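Long-range contacts in putative alcohol dehydrogenase (Sinorhizobium meliloti, PDB 4J6F), which probably acts as an NAD(P)-dependent oxidoreductase of the medium-chain dehydrogenase/reductase superfamily, perhaps an alcohol dehydrogenase: residues Pro59-Val64 / Ala120-Val125; Glu132-Asp137 / Asn172-Thr178; Gly195-Glu200 / Leu226-Arg230; Glu208-Thr213 / Ile275-Leu281. One frame throughout, in Å; residues are numbered along the deposited sequence.

Contact 1 of 4, residues Pro59-Val64 / Ala120-Val125; sequences PAAGEV and AVGEGV
G122 N donates to E63 O at 2.9 Å, with an N-H...O angle of 159°, a bond that holds the turn of 59-64 against the end of the strand leading into 120-125. A second, softer polar contact comes from G122 CA, whose C-H points at A60 O 3.4 Å away. Glycine suits this spot, since a CB here would run into that same oxygen. Two beta turns thus lie against each other, a type II turn from A60 to E63 and a type I turn from G122 to V125, where strands 63-72 and 113-121 meet as an antiparallel pair at the surface of the GroES-like part. V64 and V121 form a non-hydrogen-bonded pair there. Apolar contacts do the rest. The CG1 methyls of V64 and V121 come within 4.0 Å, each set beside its own backbone N, and V125 CG1 lies a little farther from the same V64 methyl. V125 CG2 reaches the turn backbone, 3.6 Å from G62 CA. On the other flank the P59 ring lies against the V121-G122 peptide, its CG 4.2 Å from A120 CB. E63 OE2 accepts from A60 N, from above the carboxylate plane, while OE1 forms a salt bridge with R158.

Contact 2 of 4, residues Glu132-Asp137 / Asn172-Thr178; sequences ERVMVD and NAHVVAT. With GOL (glycerol), chain C.
With CG of N172 set beside its own backbone N (chi1 -75°) and the amide turned by a chi2 of 67°, ND2 swings across to D137 O; D137 extends its carboxylate the other way round, CG anti to the backbone N (chi1 171°), and brings OD2 to the bound glycerol. The N172 ND2 to D137 O bond is 2.7 Å and lies in the plane of the amide, though it is tilted from the carbonyl plane of D137. In return D137 N donates to N172 O at 2.8 Å, so the two residues are tied by two bonds. Replacing N172 by an alanine would probably leave D137 O without its ND2 donor, with the D137 N to N172 O backbone bond still tying the two residues. Next along, M135 (a selenomethionine) and H174 form an antiparallel hydrogen-bonded pair, M135 N to H174 O at 2.9 Å and H174 N to M135 O at 3.0 Å. The H174 ring meets glycerol O3 at its edge, NE2 donating over 3.1 Å almost straight, and O3 passes a bond on to D137 OD2. The glycerol probably came from the crystallisation liquor. Beyond the polar end, V134 CG1 packs on A173 CB at 3.8 Å, and M135 CB touches V176 CG2. Strand 133-140 is flanked by 173-175 and by strand 113-121, which bonds to the backbone of V134 and V136; V134 and A173 face strand 63-72, while M135, D137 and V176 lie against helix 333-344, where F336 also meets the H174 ring.

Contact 3 of 4, residues Gly195-Glu200 / Leu226-Arg230; sequences GERMLE and LARAR
R230 reaches from the end of helix 218-229 to helix 189-201, and its chain tells most of the story. CB points toward the partner helix, and a bend at chi3 (-16°) turns the chain so that NE binds a water, 2.6 Å away, which donates in turn to E196 OE2 and L226 O. CZ follows with L199 CB 3.9 Å above it, centred over one guanidinium face. NH1 bonds to L204 O outside these segments and comes near L199 O. NH2 finishes the chain with two carboxylates: E200 OE2 at 3.0 Å, close to the guanidinium plane and met nearly along its C-O axis, and E196 OE1 at 3.3 Å, a weak bond that still counts as a salt bridge. E196 OE1 also pairs with R338 of helix 333-344. The two helices belong to the nucleotide-binding half of the medium-chain dehydrogenase fold, where helix 218-229 follows strand 209-212 of the Rossmann-type sheet. A leucine in place of R230 would probably leave E196 and E200 without this shared positive partner and the water without its NE donor. Beside the salt bridges the packing is apolar. L226 CD1 reaches the helix backbone, 3.4 Å from E196 N and close against G195, where any CB would collide with it. L199 CD1 lies 3.7 Å from L226 CB and equally near A227 N.

Contact 4 of 4, residues Glu208-Thr213 / Ile275-Leu281; sequences ETVLVT and IDVVADL
V210, L211 and V212 run beside V277, V278 and A279 as adjacent parallel strands in the six-stranded sheet of the Rossmann-type domain, the axes of the short strand segments 24° apart. On one face, V210 CG2, anti to the backbone N while CG1 sits between N and the carbonyl carbon (chi1 53°), lies between V277 CG1 at 3.9 Å and A279 CB at 4.0 Å. The A279 methyl fills the hollow between the V210 and V212 side chains, its CB 4.3 Å from V212 CG2, and I223 of helix 218-229 comes down on V212 and A279. The other face belongs to L211, whose CB meets I275 CG2 at 3.9 Å and V278 CG2 slightly farther off, with L290 of helix 287-293 covering the leucine. Where the pairing begins, T209 CG2 touches I275 CD1. L211 N donates to V277 O and L211 O accepts from A279 N, both at 2.7 Å. T209 O takes two donors, V277 N and D276 N. D276 also turns its carboxylate back on the first strand, where OD2 accepts T209 N on its anti lone pair; its other oxygen pairs with R295, which probably eases the nearness of E208, itself held by R299 and A205 N. Past A279, D280 OD2 goes to Y300, and T213 OG1 donates to D280 OD1 at 2.7 Å, on the anti lone pair of that oxygen.

How the contacts relate
Along the chain contact 1 closes before contact 2 opens, and both precede contacts 3 and 4, whose segments alternate. Contacts 1 and 2 share the mixed sheet of the GroES-like part: their centres are about 16 Å apart, strands 113-121 and 133-140 are neighbours, and V64 CG2 packs on A173 CB at 4.0 Å. Contacts 3 and 4 lie about 11 Å apart between centres in the Rossmann-type part, with helix 218-229 following strand 209-212 in the chain; M198 CE meets A279 CB and A227 CB meets V210 CG1. Contacts 1 and 4 sit on opposite sides of the chain's centre, their own centres about 43 Å apart, consistent with the two-part build of this family.

Contact 1 of 4, residues Pro59-Val64 / Ala120-Val125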
loop_
_atom_site.group_PDB
_atom_site.type_symbol
_atom_site.label_atom_id
_atom_site.label_comp_id
_atom_site.label_asym_id
_atom_site.label_seq_id
_atom_site.Cartn_x
_atom_site.Cartn_y
_atom_site.Cartn_z
ATOM N N PRO A 59 25.286 -3.080 -34.036
ATOM C CA PRO A 59 25.598 -3.250 -32.614
ATOM C C PRO A 59 26.741 -2.331 -32.178
ATOM O O PRO A 59 27.839 -2.376 -32.750
ATOM C CB PRO A 59 25.998 -4.724 -32.507
ATOM C CG PRO A 59 26.393 -5.111 -33.897
ATOM C CD PRO A 59 25.479 -4.328 -34.792
ATOM N N ALA A 60 26.447 -1.477 -31.198
ATOM C CA ALA A 60 27.427 -0.588 -30.600
ATOM C C ALA A 60 28.296 -1.406 -29.643
ATOM O O ALA A 60 28.135 -2.634 -29.538
ATOM C CB ALA A 60 26.726 0.543 -29.864
ATOM N N ALA A 61 29.213 -0.725 -28.954
ATOM C CA ALA A 61 30.085 -1.360 -27.972
ATOM C C ALA A 61 29.258 -2.061 -26.900
ATOM O O ALA A 61 28.316 -1.476 -26.354
ATOM C CB ALA A 61 30.987 -0.325 -27.346
ATOM N N GLY A 62 29.594 -3.319 -26.621
ATOM C CA GLY A 62 28.872 -4.113 -25.628
ATOM C C GLY A 62 27.499 -4.641 -26.034
ATOM O O GLY A 62 26.804 -5.247 -25.214
ATOM N N GLU A 63 27.099 -4.414 -27.285
ATOM C CA GLU A 63 25.810 -4.892 -27.795
ATOM C C GLU A 63 25.977 -6.114 -28.696
ATOM O O GLU A 63 27.035 -6.320 -29.292
ATOM C CB GLU A 63 25.114 -3.804 -28.612
ATOM C CG GLU A 63 24.533 -2.640 -27.827
ATOM C CD GLU A 63 23.996 -1.526 -28.730
ATOM O OE1 GLU A 63 23.432 -0.544 -28.205
ATOM O OE2 GLU A 63 24.142 -1.612 -29.967
ATOM N N VAL A 64 24.925 -6.924 -28.784
ATOM C CA VAL A 64 24.776 -7.906 -29.855
ATOM C C VAL A 64 23.690 -7.457 -30.833
ATOM O O VAL A 64 22.901 -6.539 -30.532
ATOM C CB VAL A 64 24.394 -9.309 -29.327
ATOM C CG1 VAL A 64 25.579 -9.979 -28.664
ATOM C CG2 VAL A 64 23.212 -9.235 -28.380
ATOM N N ALA A 120 25.469 -10.831 -35.160
ATOM C CA ALA A 120 26.566 -9.877 -35.221
ATOM C C ALA A 120 26.871 -9.437 -33.803
ATOM O O ALA A 120 25.977 -9.453 -32.940
ATOM C CB ALA A 120 26.180 -8.675 -36.062
ATOM N N VAL A 121 28.115 -9.037 -33.555
ATOM C CA VAL A 121 28.464 -8.497 -32.249
ATOM C C VAL A 121 29.265 -7.200 -32.328
ATOM O O VAL A 121 30.009 -6.990 -33.268
ATOM C CB VAL A 121 29.193 -9.533 -31.362
ATOM C CG1 VAL A 121 28.438 -10.851 -31.348
ATOM C CG2 VAL A 121 30.626 -9.746 -31.822
ATOM N N GLY A 122 29.104 -6.337 -31.331
ATOM C CA GLY A 122 29.832 -5.077 -31.263
ATOM C C GLY A 122 31.121 -5.162 -30.466
ATOM O O GLY A 122 31.515 -6.240 -30.009
ATOM N N GLU A 123 31.729 -4.000 -30.245
ATOM C CA GLU A 123 33.141 -3.889 -29.891
ATOM C C GLU A 123 33.693 -4.813 -28.807
ATOM O O GLU A 123 34.592 -5.603 -29.081
ATOM C CB GLU A 123 33.521 -2.438 -29.599
ATOM C CG GLU A 123 34.956 -2.111 -29.984
ATOM C CD GLU A 123 35.355 -0.680 -29.660
ATOM O OE1 GLU A 123 36.536 -0.328 -29.891
ATOM O OE2 GLU A 123 34.498 0.093 -29.173
ATOM N N GLY A 124 33.184 -4.730 -27.589
ATOM C CA GLY A 124 33.845 -5.451 -26.503
ATOM C C GLY A 124 33.451 -6.908 -26.380
ATOM O O GLY A 124 33.848 -7.583 -25.445
ATOM N N VAL A 125 32.665 -7.393 -27.330
ATOM C CA VAL A 125 31.907 -8.629 -27.119
ATOM C C VAL A 125 32.567 -9.853 -27.749
ATOM O O VAL A 125 33.167 -9.766 -28.834
ATOM C CB VAL A 125 30.454 -8.477 -27.628
ATOM C CG1 VAL A 125 29.661 -9.760 -27.420
ATOM C CG2 VAL A 125 29.775 -7.310 -26.928
#

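Contact 2 of 4, residues Glu132-Asp137 / Asn172-Thr178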
loop_
_atom_site.group_PDB
_atom_site.type_symbol
_atom_site.label_atom_id
_atom_site.label_comp_id
_atom_site.label_asym_id
_atom_site.label_seq_id
_atom_site.Cartn_x
_atom_site.Cartn_y
_atom_site.Cartn_z
ATOM N N GLU A 132 23.998 -18.127 -31.072
ATOM C CA GLU A 132 23.245 -18.470 -29.875
ATOM C C GLU A 132 21.779 -18.078 -29.986
ATOM O O GLU A 132 21.446 -17.058 -30.594
ATOM C CB GLU A 132 23.847 -17.789 -28.662
ATOM C CG GLU A 132 24.929 -18.599 -27.988
ATOM C CD GLU A 132 25.738 -17.786 -26.994
ATOM O OE1 GLU A 132 25.240 -16.749 -26.495
ATOM O OE2 GLU A 132 26.885 -18.184 -26.715
ATOM N N ARG A 133 20.918 -18.904 -29.395
ATOM C CA ARG A 133 19.492 -18.634 -29.306
ATOM C C ARG A 133 19.258 -17.920 -27.975
ATOM O O ARG A 133 19.492 -18.484 -26.896
ATOM C CB ARG A 133 18.704 -19.944 -29.402
ATOM C CG ARG A 133 17.214 -19.791 -29.673
ATOM C CD ARG A 133 16.392 -19.638 -28.388
ATOM N NE ARG A 133 16.553 -20.736 -27.414
ATOM C CZ ARG A 133 15.706 -21.756 -27.258
ATOM N NH1 ARG A 133 15.956 -22.683 -26.335
ATOM N NH2 ARG A 133 14.608 -21.852 -28.006
ATOM N N VAL A 134 18.826 -16.666 -28.053
ATOM C CA VAL A 134 18.640 -15.859 -26.854
ATOM C C VAL A 134 17.215 -15.368 -26.606
ATOM O O VAL A 134 16.463 -15.044 -27.533
ATOM C CB VAL A 134 19.603 -14.656 -26.796
ATOM C CG1 VAL A 134 21.042 -15.141 -26.735
ATOM C CG2 VAL A 134 19.378 -13.705 -27.965
HETATM N N MSE A 135 16.868 -15.337 -25.326
HETATM C CA MSE A 135 15.692 -14.655 -24.844
HETATM C C MSE A 135 16.153 -13.326 -24.332
HETATM O O MSE A 135 17.025 -13.266 -23.464
HETATM C CB MSE A 135 15.156 -15.475 -23.695
HETATM C CG MSE A 135 13.780 -14.987 -23.279
HETATM SE SE MSE A 135 13.376 -15.859 -21.568
HETATM C CE MSE A 135 12.762 -14.271 -20.582
ATOM N N VAL A 136 15.587 -12.253 -24.879
ATOM C CA VAL A 136 15.917 -10.889 -24.475
ATOM C C VAL A 136 15.275 -10.512 -23.139
ATOM O O VAL A 136 14.070 -10.703 -22.946
ATOM C CB VAL A 136 15.431 -9.887 -25.533
ATOM C CG1 VAL A 136 15.530 -8.460 -25.020
ATOM C CG2 VAL A 136 16.224 -10.049 -26.815
ATOM N N ASP A 137 16.072 -9.973 -22.221
ATOM C CA ASP A 137 15.519 -9.297 -21.055
ATOM C C ASP A 137 15.218 -7.869 -21.493
ATOM O O ASP A 137 16.129 -7.098 -21.771
ATOM C CB ASP A 137 16.513 -9.304 -19.896
ATOM C CG ASP A 137 16.074 -8.423 -18.733
ATOM O OD1 ASP A 137 14.988 -7.797 -18.798
ATOM O OD2 ASP A 137 16.826 -8.358 -17.742
ATOM N N ASN A 172 21.873 -8.575 -21.757
ATOM C CA ASN A 172 20.434 -8.785 -21.879
ATOM C C ASN A 172 20.010 -9.951 -22.791
ATOM O O ASN A 172 18.821 -10.302 -22.852
ATOM C CB ASN A 172 19.714 -7.473 -22.240
ATOM C CG ASN A 172 19.604 -6.521 -21.050
ATOM O OD1 ASN A 172 20.611 -5.990 -20.560
ATOM N ND2 ASN A 172 18.378 -6.308 -20.573
ATOM N N ALA A 173 20.981 -10.547 -23.480
ATOM C CA ALA A 173 20.718 -11.678 -24.340
ATOM C C ALA A 173 21.019 -12.963 -23.576
ATOM O O ALA A 173 22.181 -13.324 -23.397
ATOM C CB ALA A 173 21.554 -11.579 -25.609
ATOM N N HIS A 174 19.979 -13.650 -23.122
ATOM C CA HIS A 174 20.185 -14.826 -22.286
ATOM C C HIS A 174 20.062 -16.142 -23.029
ATOM O O HIS A 174 19.117 -16.370 -23.793
ATOM C CB HIS A 174 19.244 -14.815 -21.090
ATOM C CG HIS A 174 19.537 -13.715 -20.128
ATOM N ND1 HIS A 174 20.294 -13.905 -18.991
ATOM C CD2 HIS A 174 19.218 -12.400 -20.157
ATOM C CE1 HIS A 174 20.417 -12.755 -18.351
ATOM N NE2 HIS A 174 19.770 -11.827 -19.035
ATOM N N VAL A 175 21.036 -17.010 -22.803
ATOM C CA VAL A 175 20.946 -18.347 -23.321
ATOM C C VAL A 175 20.248 -19.161 -22.245
ATOM O O VAL A 175 20.751 -19.283 -21.129
ATOM C CB VAL A 175 22.331 -18.925 -23.646
ATOM C CG1 VAL A 175 22.224 -20.407 -24.000
ATOM C CG2 VAL A 175 22.956 -18.141 -24.785
ATOM N N VAL A 176 19.081 -19.696 -22.581
ATOM C CA VAL A 176 18.287 -20.455 -21.632
ATOM C C VAL A 176 18.413 -21.970 -21.874
ATOM O O VAL A 176 18.120 -22.466 -22.965
ATOM C CB VAL A 176 16.817 -20.001 -21.688
ATOM C CG1 VAL A 176 16.028 -20.592 -20.533
ATOM C CG2 VAL A 176 16.740 -18.485 -21.632
ATOM N N ALA A 177 18.716 -22.712 -20.825
ATOM C CA ALA A 177 18.914 -24.137 -20.962
ATOM C C ALA A 177 17.562 -24.814 -20.987
ATOM O O ALA A 177 17.084 -25.323 -19.986
ATOM C CB ALA A 177 19.733 -24.657 -19.802
ATOM N N THR A 178 16.955 -24.811 -22.166
ATOM C CA THR A 178 15.614 -25.372 -22.368
ATOM C C THR A 178 15.374 -25.839 -23.793
ATOM O O THR A 178 15.987 -25.348 -24.738
ATOM C CB THR A 178 14.484 -24.401 -21.927
ATOM O OG1 THR A 178 13.215 -24.990 -22.215
ATOM C CG2 THR A 178 14.580 -23.054 -22.646
HETATM C C1 GOL C . 21.958 -9.037 -15.231
HETATM O O1 GOL C . 22.549 -7.766 -15.527
HETATM C C2 GOL C . 20.562 -9.080 -15.838
HETATM O O2 GOL C . 20.144 -10.448 -15.791
HETATM C C3 GOL C . 20.610 -8.512 -17.265
HETATM O O3 GOL C . 19.472 -8.877 -18.058
#

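Contact 3 of 4, residues Gly195-Glu200 / Leu226-Arg230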
loop_
_atom_site.group_PDB
_atom_site.type_symbol
_atom_site.label_atom_id
_atom_site.label_comp_id
_atom_site.label_asym_id
_atom_site.label_seq_id
_atom_site.Cartn_x
_atom_site.Cartn_y
_atom_site.Cartn_z
ATOM N N GLY A 195 4.638 -10.160 -13.154
ATOM C CA GLY A 195 4.093 -11.129 -12.203
ATOM C C GLY A 195 4.985 -11.406 -11.001
ATOM O O GLY A 195 4.548 -11.229 -9.865
ATOM N N GLU A 196 6.228 -11.828 -11.232
ATOM C CA GLU A 196 7.158 -12.115 -10.123
ATOM C C GLU A 196 7.302 -10.969 -9.133
ATOM O O GLU A 196 7.219 -11.207 -7.924
ATOM C CB GLU A 196 8.554 -12.495 -10.616
ATOM C CG GLU A 196 8.902 -13.959 -10.457
ATOM C CD GLU A 196 8.735 -14.475 -9.036
ATOM O OE1 GLU A 196 9.501 -14.066 -8.138
ATOM O OE2 GLU A 196 7.844 -15.318 -8.827
ATOM N N ARG A 197 7.522 -9.745 -9.644
ATOM C CA ARG A 197 7.771 -8.568 -8.804
ATOM C C ARG A 197 6.580 -8.369 -7.899
ATOM O O ARG A 197 6.729 -8.163 -6.698
ATOM C CB ARG A 197 7.961 -7.314 -9.646
ATOM C CG ARG A 197 9.073 -6.358 -9.206
ATOM C CD ARG A 197 9.280 -6.250 -7.702
ATOM N NE ARG A 197 10.697 -6.171 -7.344
ATOM C CZ ARG A 197 11.300 -5.097 -6.837
ATOM N NH1 ARG A 197 10.620 -3.987 -6.605
ATOM N NH2 ARG A 197 12.592 -5.136 -6.558
HETATM N N MSE A 198 5.391 -8.469 -8.487
HETATM C CA MSE A 198 4.132 -8.294 -7.761
HETATM C C MSE A 198 4.110 -9.253 -6.611
HETATM O O MSE A 198 3.841 -8.850 -5.483
HETATM C CB MSE A 198 2.938 -8.524 -8.680
HETATM C CG MSE A 198 2.631 -7.312 -9.555
HETATM SE SE MSE A 198 1.133 -7.747 -10.776
HETATM C CE MSE A 198 -0.355 -7.863 -9.495
ATOM N N LEU A 199 4.429 -10.519 -6.877
ATOM C CA LEU A 199 4.404 -11.553 -5.843
ATOM C C LEU A 199 5.488 -11.350 -4.789
ATOM O O LEU A 199 5.329 -11.765 -3.639
ATOM C CB LEU A 199 4.496 -12.955 -6.454
ATOM C CG LEU A 199 3.281 -13.352 -7.302
ATOM C CD1 LEU A 199 3.404 -14.774 -7.815
ATOM C CD2 LEU A 199 1.969 -13.167 -6.548
ATOM N N GLU A 200 6.576 -10.698 -5.188
ATOM C CA GLU A 200 7.680 -10.396 -4.294
ATOM C C GLU A 200 7.345 -9.183 -3.399
ATOM O O GLU A 200 7.677 -9.153 -2.201
ATOM C CB GLU A 200 8.950 -10.169 -5.126
ATOM C CG GLU A 200 10.261 -10.236 -4.351
ATOM C CD GLU A 200 10.751 -11.652 -4.084
ATOM O OE1 GLU A 200 11.961 -11.786 -3.807
ATOM O OE2 GLU A 200 9.952 -12.621 -4.143
ATOM N N LEU A 226 3.178 -18.577 -11.392
ATOM C CA LEU A 226 4.209 -18.197 -10.441
ATOM C C LEU A 226 3.778 -18.471 -8.999
ATOM O O LEU A 226 4.591 -18.875 -8.181
ATOM C CB LEU A 226 4.634 -16.753 -10.641
ATOM C CG LEU A 226 5.226 -16.411 -12.007
ATOM C CD1 LEU A 226 5.262 -14.904 -12.146
ATOM C CD2 LEU A 226 6.619 -16.972 -12.202
ATOM N N ALA A 227 2.499 -18.287 -8.693
ATOM C CA ALA A 227 1.979 -18.666 -7.381
ATOM C C ALA A 227 2.266 -20.143 -7.074
ATOM O O ALA A 227 2.739 -20.490 -5.982
ATOM C CB ALA A 227 0.490 -18.397 -7.298
ATOM N N ARG A 228 1.986 -21.013 -8.043
ATOM C CA ARG A 228 2.239 -22.428 -7.858
ATOM C C ARG A 228 3.730 -22.689 -7.659
ATOM O O ARG A 228 4.122 -23.455 -6.786
ATOM C CB ARG A 228 1.702 -23.216 -9.042
ATOM C CG ARG A 228 0.205 -23.388 -9.018
ATOM C CD ARG A 228 -0.209 -24.210 -7.814
ATOM N NE ARG A 228 -1.657 -24.358 -7.763
ATOM C CZ ARG A 228 -2.337 -24.839 -6.733
ATOM N NH1 ARG A 228 -1.707 -25.227 -5.633
ATOM N NH2 ARG A 228 -3.657 -24.915 -6.805
ATOM N N ALA A 229 4.550 -22.005 -8.452
ATOM C CA ALA A 229 6.005 -22.173 -8.440
ATOM C C ALA A 229 6.636 -21.950 -7.076
ATOM O O ALA A 229 7.705 -22.485 -6.801
ATOM C CB ALA A 229 6.646 -21.244 -9.459
ATOM N N ARG A 230 5.984 -21.151 -6.233
ATOM C CA ARG A 230 6.553 -20.783 -4.937
ATOM C C ARG A 230 5.769 -21.423 -3.780
ATOM O O ARG A 230 6.063 -21.179 -2.612
ATOM C CB ARG A 230 6.680 -19.247 -4.815
ATOM C CG ARG A 230 5.484 -18.539 -4.202
ATOM C CD ARG A 230 5.325 -17.068 -4.555
ATOM N NE ARG A 230 6.492 -16.394 -5.119
ATOM C CZ ARG A 230 7.034 -15.272 -4.641
ATOM N NH1 ARG A 230 6.547 -14.695 -3.554
ATOM N NH2 ARG A 230 8.074 -14.720 -5.257
HETATM O O HOH W 1 6.853 -17.405 -7.515
#

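Contact 4 of 4, residues Glu208-Thr213 / Ile275-Leu281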
loop_
_atom_site.group_PDB
_atom_site.type_symbol
_atom_site.label_atom_id
_atom_site.label_comp_id
_atom_site.label_asym_id
_atom_site.label_seq_id
_atom_site.Cartn_x
_atom_site.Cartn_y
_atom_site.Cartn_z
ATOM N N GLU A 208 -0.058 -19.701 1.379
ATOM C CA GLU A 208 -0.982 -18.577 1.350
ATOM C C GLU A 208 -1.926 -18.605 0.139
ATOM O O GLU A 208 -1.661 -19.295 -0.846
ATOM C CB GLU A 208 -0.210 -17.269 1.423
ATOM C CG GLU A 208 0.258 -16.928 2.829
ATOM C CD GLU A 208 0.930 -15.567 2.903
ATOM O OE1 GLU A 208 1.526 -15.146 1.886
ATOM O OE2 GLU A 208 0.876 -14.916 3.972
ATOM N N THR A 209 -3.038 -17.874 0.223
ATOM C CA THR A 209 -3.973 -17.800 -0.901
ATOM C C THR A 209 -3.896 -16.457 -1.628
ATOM O O THR A 209 -3.940 -15.390 -1.005
ATOM C CB THR A 209 -5.432 -18.070 -0.471
ATOM O OG1 THR A 209 -5.512 -19.341 0.182
ATOM C CG2 THR A 209 -6.358 -18.097 -1.688
ATOM N N VAL A 210 -3.784 -16.513 -2.950
ATOM C CA VAL A 210 -3.817 -15.294 -3.740
ATOM C C VAL A 210 -5.041 -15.268 -4.655
ATOM O O VAL A 210 -5.284 -16.220 -5.408
ATOM C CB VAL A 210 -2.490 -15.069 -4.513
ATOM C CG1 VAL A 210 -2.107 -16.278 -5.350
ATOM C CG2 VAL A 210 -2.574 -13.822 -5.368
ATOM N N LEU A 211 -5.833 -14.203 -4.562
ATOM C CA LEU A 211 -6.936 -13.990 -5.502
ATOM C C LEU A 211 -6.425 -13.150 -6.685
ATOM O O LEU A 211 -5.870 -12.048 -6.489
ATOM C CB LEU A 211 -8.119 -13.300 -4.819
ATOM C CG LEU A 211 -9.421 -13.133 -5.610
ATOM C CD1 LEU A 211 -10.058 -14.481 -5.907
ATOM C CD2 LEU A 211 -10.407 -12.259 -4.848
ATOM N N VAL A 212 -6.594 -13.685 -7.897
ATOM C CA VAL A 212 -6.042 -13.069 -9.102
ATOM C C VAL A 212 -7.160 -12.657 -10.050
ATOM O O VAL A 212 -7.856 -13.513 -10.610
ATOM C CB VAL A 212 -5.104 -14.037 -9.866
ATOM C CG1 VAL A 212 -4.412 -13.303 -10.998
ATOM C CG2 VAL A 212 -4.081 -14.664 -8.934
ATOM N N THR A 213 -7.330 -11.352 -10.236
ATOM C CA THR A 213 -8.329 -10.846 -11.172
ATOM C C THR A 213 -7.697 -10.691 -12.546
ATOM O O THR A 213 -6.489 -10.512 -12.654
ATOM C CB THR A 213 -8.846 -9.473 -10.757
ATOM O OG1 THR A 213 -7.785 -8.528 -10.914
ATOM C CG2 THR A 213 -9.330 -9.481 -9.321
ATOM N N ILE A 275 -8.421 -14.868 2.250
ATOM C CA ILE A 275 -7.590 -14.418 1.154
ATOM C C ILE A 275 -6.455 -13.576 1.705
ATOM O O ILE A 275 -6.693 -12.546 2.329
ATOM C CB ILE A 275 -8.408 -13.599 0.135
ATOM C CG1 ILE A 275 -9.576 -14.425 -0.413
ATOM C CG2 ILE A 275 -7.514 -13.088 -0.988
ATOM C CD1 ILE A 275 -9.180 -15.732 -1.076
ATOM N N ASP A 276 -5.227 -14.022 1.467
ATOM C CA ASP A 276 -4.045 -13.355 1.993
ATOM C C ASP A 276 -3.626 -12.208 1.091
ATOM O O ASP A 276 -3.203 -11.148 1.559
ATOM C CB ASP A 276 -2.899 -14.364 2.129
ATOM C CG ASP A 276 -3.226 -15.481 3.114
ATOM O OD1 ASP A 276 -3.438 -15.170 4.310
ATOM O OD2 ASP A 276 -3.294 -16.658 2.694
ATOM N N VAL A 277 -3.743 -12.436 -0.214
ATOM C CA VAL A 277 -3.244 -11.507 -1.208
ATOM C C VAL A 277 -4.233 -11.397 -2.348
ATOM O O VAL A 277 -4.805 -12.400 -2.783
ATOM C CB VAL A 277 -1.880 -11.951 -1.785
ATOM C CG1 VAL A 277 -1.478 -11.040 -2.936
ATOM C CG2 VAL A 277 -0.803 -11.968 -0.701
ATOM N N VAL A 278 -4.430 -10.174 -2.821
ATOM C CA VAL A 278 -5.155 -9.947 -4.040
ATOM C C VAL A 278 -4.158 -9.399 -5.044
ATOM O O VAL A 278 -3.436 -8.444 -4.754
ATOM C CB VAL A 278 -6.316 -8.959 -3.827
ATOM C CG1 VAL A 278 -6.805 -8.381 -5.150
ATOM C CG2 VAL A 278 -7.456 -9.636 -3.092
ATOM N N ALA A 279 -4.085 -10.066 -6.198
ATOM C CA ALA A 279 -3.349 -9.598 -7.368
ATOM C C ALA A 279 -4.402 -9.088 -8.349
ATOM O O ALA A 279 -5.199 -9.863 -8.900
ATOM C CB ALA A 279 -2.539 -10.732 -7.976
ATOM N N ASP A 280 -4.437 -7.776 -8.531
ATOM C CA ASP A 280 -5.469 -7.129 -9.332
ATOM C C ASP A 280 -4.924 -6.657 -10.669
ATOM O O ASP A 280 -3.938 -5.920 -10.715
ATOM C CB ASP A 280 -6.029 -5.941 -8.566
ATOM C CG ASP A 280 -7.202 -5.297 -9.256
ATOM O OD1 ASP A 280 -7.835 -5.916 -10.145
ATOM O OD2 ASP A 280 -7.507 -4.149 -8.886
ATOM N N LEU A 281 -5.558 -7.076 -11.756
ATOM C CA LEU A 281 -5.143 -6.602 -13.067
ATOM C C LEU A 281 -6.267 -5.918 -13.802
ATOM O O LEU A 281 -6.109 -5.504 -14.955
ATOM C CB LEU A 281 -4.557 -7.738 -13.877
ATOM C CG LEU A 281 -3.269 -8.060 -13.132
ATOM C CD1 LEU A 281 -3.044 -9.563 -12.981
ATOM C CD2 LEU A 281 -2.091 -7.310 -13.739
#